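Local atomic coordinates of Rho GTPase-activating protein 15 (PDB entry 3BYI), a protein that switches off Rho-type GTPases such as RAC1 by stimulating GTP hydrolysis, through the RhoGAP domain that this chain contains. Residues 57-62 against 88-93. Residues are numbered along the deposited sequence; the frame is centred on the assembly and turned at random.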
loop_
_atom_site.group_PDB
_atom_site.type_symbol
_atom_site.label_atom_id
_atom_site.label_comp_id
_atom_site.label_asym_id
_atom_site.label_seq_id
_atom_site.Cartn_x
_atom_site.Cartn_y
_atom_site.Cartn_z
ATOM N N TYR A 57 4.937 -6.994 8.010
ATOM C CA TYR A 57 5.137 -5.813 7.140
ATOM C C TYR A 57 6.551 -5.214 7.165
ATOM O O TYR A 57 6.948 -4.522 6.223
ATOM C CB TYR A 57 4.072 -4.741 7.337
ATOM C CG TYR A 57 2.732 -5.150 6.769
ATOM C CD1 TYR A 57 1.699 -5.561 7.583
ATOM C CD2 TYR A 57 2.511 -5.131 5.407
ATOM C CE1 TYR A 57 0.510 -5.957 7.052
ATOM C CE2 TYR A 57 1.277 -5.495 4.863
ATOM C CZ TYR A 57 0.300 -5.906 5.682
ATOM O OH TYR A 57 -0.893 -6.264 5.122
ATOM N N ARG A 58 7.298 -5.473 8.238
ATOM C CA ARG A 58 8.677 -5.088 8.311
ATOM C C ARG A 58 9.556 -6.207 7.728
ATOM O O ARG A 58 10.448 -5.954 6.961
ATOM C CB ARG A 58 9.082 -4.755 9.766
ATOM C CG ARG A 58 10.534 -4.260 9.949
ATOM C CD ARG A 58 10.752 -3.710 11.400
ATOM N N VAL A 59 9.286 -7.445 8.113
ATOM C CA VAL A 59 10.077 -8.576 7.604
ATOM C C VAL A 59 9.807 -8.755 6.108
ATOM O O VAL A 59 8.683 -8.560 5.608
ATOM C CB VAL A 59 9.815 -9.901 8.394
ATOM C CG1 VAL A 59 10.392 -11.126 7.653
ATOM C CG2 VAL A 59 10.369 -9.816 9.860
ATOM N N SER A 60 10.872 -9.109 5.395
ATOM C CA SER A 60 10.837 -9.319 3.937
ATOM C C SER A 60 10.601 -10.770 3.626
ATOM O O SER A 60 11.216 -11.627 4.207
ATOM C CB SER A 60 12.179 -8.955 3.306
ATOM O OG SER A 60 12.512 -7.630 3.609
ATOM N N GLY A 61 9.702 -11.050 2.706
ATOM C CA GLY A 61 9.586 -12.395 2.176
ATOM C C GLY A 61 10.609 -12.623 1.081
ATOM O O GLY A 61 11.267 -11.685 0.609
ATOM N N ASN A 62 10.747 -13.883 0.693
ATOM C CA ASN A 62 11.633 -14.293 -0.403
ATOM C C ASN A 62 11.261 -13.549 -1.701
ATOM O O ASN A 62 10.166 -13.762 -2.238
ATOM C CB ASN A 62 11.515 -15.825 -0.590
ATOM C CG ASN A 62 12.412 -16.368 -1.702
ATOM O OD1 ASN A 62 12.164 -16.176 -2.899
ATOM N ND2 ASN A 62 13.450 -17.060 -1.306
ATOM N N ASP A 88 4.509 -18.600 3.386
ATOM C CA ASP A 88 5.209 -17.544 4.126
ATOM C C ASP A 88 4.432 -16.238 3.911
ATOM O O ASP A 88 4.407 -15.710 2.815
ATOM C CB ASP A 88 6.674 -17.479 3.627
ATOM C CG ASP A 88 7.488 -16.376 4.279
ATOM O OD1 ASP A 88 7.010 -15.733 5.215
ATOM O OD2 ASP A 88 8.612 -16.142 3.817
ATOM N N ILE A 89 3.733 -15.775 4.952
ATOM C CA ILE A 89 2.896 -14.560 4.853
ATOM C C ILE A 89 3.722 -13.308 4.547
ATOM O O ILE A 89 3.166 -12.272 4.167
ATOM C CB ILE A 89 2.045 -14.333 6.124
ATOM C CG1 ILE A 89 0.947 -13.300 5.871
ATOM C CG2 ILE A 89 2.943 -13.974 7.348
ATOM C CD1 ILE A 89 -0.079 -13.690 4.842
ATOM N N HIS A 90 5.033 -13.378 4.730
ATOM C CA HIS A 90 5.889 -12.254 4.376
ATOM C C HIS A 90 6.049 -12.068 2.848
ATOM O O HIS A 90 6.367 -10.981 2.386
ATOM C CB HIS A 90 7.252 -12.401 5.031
ATOM C CG HIS A 90 7.208 -12.453 6.520
ATOM N ND1 HIS A 90 6.648 -11.446 7.276
ATOM C CD2 HIS A 90 7.656 -13.387 7.397
ATOM C CE1 HIS A 90 6.775 -11.749 8.561
ATOM N NE2 HIS A 90 7.379 -12.921 8.660
ATOM N N VAL A 91 5.856 -13.135 2.076
ATOM C CA VAL A 91 5.756 -13.028 0.614
ATOM C C VAL A 91 4.499 -12.212 0.213
ATOM O O VAL A 91 4.530 -11.418 -0.734
ATOM C CB VAL A 91 5.765 -14.447 -0.093
ATOM C CG1 VAL A 91 5.372 -14.341 -1.588
ATOM C CG2 VAL A 91 7.108 -15.133 0.068
ATOM N N VAL A 92 3.414 -12.383 0.970
ATOM C CA VAL A 92 2.139 -11.675 0.725
ATOM C C VAL A 92 2.288 -10.205 1.077
ATOM O O VAL A 92 1.924 -9.317 0.280
ATOM C CB VAL A 92 0.967 -12.346 1.490
ATOM C CG1 VAL A 92 -0.322 -11.530 1.410
ATOM C CG2 VAL A 92 0.770 -13.768 0.969
ATOM N N THR A 93 2.832 -9.926 2.262
ATOM C CA THR A 93 3.046 -8.544 2.649
ATOM C C THR A 93 3.993 -7.861 1.680
ATOM O O THR A 93 3.760 -6.733 1.318
ATOM C CB THR A 93 3.640 -8.389 4.041
ATOM O OG1 THR A 93 4.902 -9.044 4.053
ATOM C CG2 THR A 93 2.692 -8.933 5.148
HETATM O O HOH W 1 6.191 -9.062 6.415
HETATM O O HOH W 2 7.574 -7.786 3.467
#
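V59 lies over one face of the H90 imidazole, its CG1 3.5 Å from the ring centroid in a CH-pi contact only 7° off the ring normal. At the ring edge, in plane, ND1 meets a water at 2.6 Å. That water accepts from Y57 N and donates to both V59 O and T93 OG1, while a second water also joins V59 O to T93 OG1. Solvent thus ties the backbone on either side of R58, the predicted arginine finger of this all-helical RhoGAP domain, to H90 and T93 at the start of helix 89-102. An alanine in place of H90 would probably leave V59 CG1 without its aromatic partner and the first water without its ND1 partner. Deeper in, T93 CG2 stands over the centre of the Y57 ring, 3.8 Å from its centroid, and Y57 OH is hydrogen-bonded to H153 of helix 141-159. T93 OG1 also donates to H90 O at 2.9 Å. Farther along, G61 CA packs 3.8 Å from V91 N; a CB on G61 would point at the helix backbone and clash, about 2.4 Å from V91 N, and D88 N-caps that helix through OD1 to H90 N.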